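Local structure of osmotically inducible lipoprotein OsmE (Pseudomonas aeruginosa PAO1, 4DM5) at residues Q31-I36 / F67-D72. The protein is of unknown function, a putative osmotically inducible lipoprotein with a domain of the outer-membrane assembly factor BamE family. Sequence-based numbering, arbitrary orientation.
Sequences QEVLRI and FYVSFD
Val33 carries CG1 anti to its backbone N (chi1 170°) and CG2 anti to its carbonyl carbon, which sets CG2 against the Phe71 ring while CG1 reaches Val69 and also touches Phe71 CZ; Phe71, with CG anti to its carbonyl carbon (chi1 -60°), sends its ring toward the helix. The contact is helix-on-sheet packing within the BamE-like domain: helix 30-37 lies against one face of an antiparallel sheet, over strand 63-71, which runs between strands 52-60 and 77-81. Val33 and Val69 mark the closest backbone approach, with their CA atoms 8.4 Å apart, a spacing bridged by side chains alone. Val33 CG1 reaches Val69 CG1 at 4.3 Å, a loose methyl-to-methyl touch. The phenyl group approaches Val33 from the opposite direction and offers its edge: Val33 CB lies in the ring plane, 4.0 Å from Phe71 CZ, and Val33 CG2 sits near that plane. All three touching residues are buried, and the interface is wholly apolar. Tyr56 and Val77 also touch Val33, while Val77, Ser52 and Asn54 adjoin Phe71, so both neighbouring strands contribute to the same layer. Alternation along the strand places Tyr68 and Ser70 on the other sheet face, where Ser70 OG is hydrogen-bonded to Asp78. On the solvent-exposed side of the helix, Gln31 and Arg35 pair one turn apart. Arg35 NH1 donates to a lone pair of Gln31 OE1 in the carbonyl plane, at 2.9 Å with an N-H...O angle of 153°, while one guanidinium face lies over the backbone O of Gln31. Between helix and strand, Val33 CG2 sits against the edge of the phenyl ring at Phe71 CE1 and CZ, 3.9 Å from each.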
ATOM      1  N   GLN A  31      10.766  -4.533   5.795  1.00 21.10           N
ATOM      2  CA  GLN A  31      11.018  -3.914   7.069  1.00 22.71           C
ATOM      3  C   GLN A  31      11.116  -2.385   7.030  1.00 20.71           C
ATOM      4  O   GLN A  31      10.690  -1.699   7.906  1.00 22.56           O
ATOM      5  CB  GLN A  31      12.371  -4.503   7.627  1.00 25.79           C
ATOM      6  CG  GLN A  31      12.230  -5.767   8.403  1.00 31.47           C
ATOM      7  CD  GLN A  31      13.528  -6.119   9.025  1.00 36.08           C
ATOM      8  OE1 GLN A  31      14.137  -5.301   9.747  1.00 42.04           O
ATOM      9  NE2 GLN A  31      13.993  -7.306   8.743  1.00 38.17           N
ATOM     10  N   GLU A  32      11.619  -1.822   5.936  1.00 21.32           N
ATOM     11  CA  GLU A  32      11.672  -0.384   5.805  1.00 22.78           C
ATOM     12  C   GLU A  32      10.248   0.219   5.659  1.00 18.90           C
ATOM     13  O   GLU A  32       9.888   1.192   6.295  1.00 21.17           O
ATOM     14  CB  GLU A  32      12.473  -0.029   4.601  1.00 24.06           C
ATOM     15  CG  GLU A  32      12.648   1.479   4.629  1.00 28.33           C
ATOM     16  CD  GLU A  32      13.936   1.998   4.059  1.00 34.81           C
ATOM     17  OE1 GLU A  32      14.563   1.396   3.131  1.00 37.54           O
ATOM     18  OE2 GLU A  32      14.287   3.108   4.552  1.00 37.08           O
ATOM     19  N   VAL A  33       9.399  -0.498   4.895  1.00 18.43           N
ATOM     20  CA  VAL A  33       8.068  -0.004   4.840  1.00 18.89           C
ATOM     21  C   VAL A  33       7.383  -0.060   6.212  1.00 18.31           C
ATOM     22  O   VAL A  33       6.645   0.878   6.542  1.00 19.00           O
ATOM     23  CB  VAL A  33       7.274  -0.817   3.818  1.00 17.36           C
ATOM     24  CG1 VAL A  33       5.756  -0.509   3.865  1.00 19.04           C
ATOM     25  CG2 VAL A  33       7.825  -0.567   2.412  1.00 18.76           C
ATOM     26  N   LEU A  34       7.602  -1.134   6.997  1.00 18.78           N
ATOM     27  CA  LEU A  34       7.005  -1.169   8.331  1.00 20.63           C
ATOM     28  C   LEU A  34       7.434   0.031   9.248  1.00 21.88           C
ATOM     29  O   LEU A  34       6.642   0.672   9.993  1.00 24.15           O
ATOM     30  CB  LEU A  34       7.334  -2.544   9.038  1.00 21.82           C
ATOM     31  CG  LEU A  34       6.684  -3.713   8.340  1.00 25.30           C
ATOM     32  CD1 LEU A  34       7.140  -5.099   8.828  1.00 26.93           C
ATOM     33  CD2 LEU A  34       5.146  -3.496   8.500  1.00 28.11           C
ATOM     34  N   ARG A  35       8.720   0.365   9.149  1.00 22.25           N
ATOM     35  CA  ARG A  35       9.224   1.522   9.877  1.00 25.91           C
ATOM     36  C   ARG A  35       8.651   2.863   9.492  1.00 24.66           C
ATOM     37  O   ARG A  35       8.254   3.672  10.316  1.00 27.34           O
ATOM     38  CB  ARG A  35      10.756   1.570   9.715  1.00 26.70           C
ATOM     39  CG  ARG A  35      11.397   0.385  10.494  1.00 32.78           C
ATOM     40  CD  ARG A  35      12.917   0.309  10.706  1.00 35.06           C
ATOM     41  NE  ARG A  35      13.598  -0.318   9.614  1.00 34.44           N
ATOM     42  CZ  ARG A  35      14.055  -1.537   9.469  1.00 36.09           C
ATOM     43  NH1 ARG A  35      13.944  -2.497  10.419  1.00 39.87           N
ATOM     44  NH2 ARG A  35      14.565  -1.815   8.259  1.00 34.51           N
ATOM     45  N   ILE A  36       8.434   3.025   8.169  1.00 22.66           N
ATOM     46  CA  ILE A  36       7.944   4.281   7.669  1.00 22.26           C
ATOM     47  C   ILE A  36       6.514   4.463   7.956  1.00 22.37           C
ATOM     48  O   ILE A  36       6.044   5.582   8.311  1.00 24.57           O
ATOM     49  CB  ILE A  36       8.084   4.265   6.118  1.00 20.25           C
ATOM     50  CG1 ILE A  36       9.584   4.479   5.678  1.00 21.03           C
ATOM     51  CG2 ILE A  36       7.233   5.405   5.495  1.00 20.02           C
ATOM     52  CD1 ILE A  36       9.883   4.109   4.218  1.00 23.38           C
ATOM     53  N   PHE A  67      -5.179   2.696   1.456  1.00 16.37           N
ATOM     54  CA  PHE A  67      -3.933   2.746   0.753  1.00 15.02           C
ATOM     55  C   PHE A  67      -3.319   1.355   0.844  1.00 14.67           C
ATOM     56  O   PHE A  67      -3.506   0.658   1.853  1.00 17.22           O
ATOM     57  CB  PHE A  67      -2.990   3.765   1.412  1.00 15.25           C
ATOM     58  CG  PHE A  67      -1.833   4.133   0.538  1.00 14.85           C
ATOM     59  CD1 PHE A  67      -1.929   5.067  -0.496  1.00 14.11           C
ATOM     60  CD2 PHE A  67      -0.565   3.631   0.858  1.00 14.71           C
ATOM     61  CE1 PHE A  67      -0.816   5.398  -1.227  1.00 14.42           C
ATOM     62  CE2 PHE A  67       0.540   3.964   0.075  1.00 15.07           C
ATOM     63  CZ  PHE A  67       0.426   4.881  -1.001  1.00 14.65           C
ATOM     64  N   TYR A  68      -2.507   1.008  -0.109  1.00 13.86           N
ATOM     65  CA  TYR A  68      -1.768  -0.306  -0.073  1.00 13.40           C
ATOM     66  C   TYR A  68      -0.321  -0.065  -0.455  1.00 12.08           C
ATOM     67  O   TYR A  68       0.025   0.867  -1.200  1.00 12.73           O
ATOM     68  CB  TYR A  68      -2.403  -1.365  -0.968  1.00 14.58           C
ATOM     69  CG  TYR A  68      -1.998  -1.299  -2.384  1.00 13.77           C
ATOM     70  CD1 TYR A  68      -0.840  -1.881  -2.898  1.00 14.46           C
ATOM     71  CD2 TYR A  68      -2.793  -0.537  -3.316  1.00 15.16           C
ATOM     72  CE1 TYR A  68      -0.383  -1.756  -4.177  1.00 14.45           C
ATOM     73  CE2 TYR A  68      -2.395  -0.461  -4.668  1.00 15.32           C
ATOM     74  CZ  TYR A  68      -1.162  -1.011  -5.091  1.00 15.03           C
ATOM     75  OH  TYR A  68      -0.764  -0.938  -6.404  1.00 16.43           O
ATOM     76  N   VAL A  69       0.517  -0.994   0.006  1.00 12.75           N
ATOM     77  CA  VAL A  69       1.832  -1.178  -0.601  1.00 12.64           C
ATOM     78  C   VAL A  69       2.035  -2.667  -0.938  1.00 13.24           C
ATOM     79  O   VAL A  69       1.688  -3.512  -0.079  1.00 15.91           O
ATOM     80  CB  VAL A  69       2.942  -0.778   0.443  1.00 14.52           C
ATOM     81  CG1 VAL A  69       4.340  -0.986  -0.162  1.00 15.32           C
ATOM     82  CG2 VAL A  69       2.787   0.695   0.841  1.00 14.97           C
ATOM     83  N   SER A  70       2.404  -2.918  -2.184  1.00 13.35           N
ATOM     84  CA  SER A  70       2.620  -4.328  -2.572  1.00 14.17           C
ATOM     85  C   SER A  70       4.082  -4.588  -2.776  1.00 14.49           C
ATOM     86  O   SER A  70       4.890  -3.690  -3.099  1.00 14.29           O
ATOM     87  CB  SER A  70       1.823  -4.648  -3.837  1.00 14.78           C
ATOM     88  OG  SER A  70       2.279  -3.904  -4.983  1.00 15.69           O
ATOM     89  N   PHE A  71       4.400  -5.899  -2.592  1.00 15.41           N
ATOM     90  CA  PHE A  71       5.737  -6.345  -2.700  1.00 16.16           C
ATOM     91  C   PHE A  71       5.812  -7.496  -3.692  1.00 16.44           C
ATOM     92  O   PHE A  71       4.850  -8.302  -3.770  1.00 18.05           O
ATOM     93  CB  PHE A  71       6.262  -6.920  -1.363  1.00 16.42           C
ATOM     94  CG  PHE A  71       6.228  -5.913  -0.261  1.00 16.33           C
ATOM     95  CD1 PHE A  71       7.327  -5.072   0.011  1.00 16.54           C
ATOM     96  CD2 PHE A  71       5.016  -5.723   0.489  1.00 17.66           C
ATOM     97  CE1 PHE A  71       7.237  -4.122   0.998  1.00 17.71           C
ATOM     98  CE2 PHE A  71       4.941  -4.727   1.459  1.00 18.29           C
ATOM     99  CZ  PHE A  71       6.042  -3.955   1.749  1.00 17.07           C
ATOM    100  N   ASP A  72       6.888  -7.520  -4.510  1.00 17.62           N
ATOM    101  CA  ASP A  72       7.046  -8.634  -5.443  1.00 19.86           C
ATOM    102  C   ASP A  72       7.481  -9.937  -4.746  1.00 20.75           C
ATOM    103  O   ASP A  72       7.613 -10.012  -3.520  1.00 20.48           O
ATOM    104  CB  ASP A  72       7.998  -8.200  -6.602  1.00 22.09           C
ATOM    105  CG  ASP A  72       9.449  -7.987  -6.126  1.00 25.21           C
ATOM    106  OD1 ASP A  72       9.854  -8.462  -5.037  1.00 23.72           O
ATOM    107  OD2 ASP A  72      10.236  -7.210  -6.771  1.00 28.87           O
TER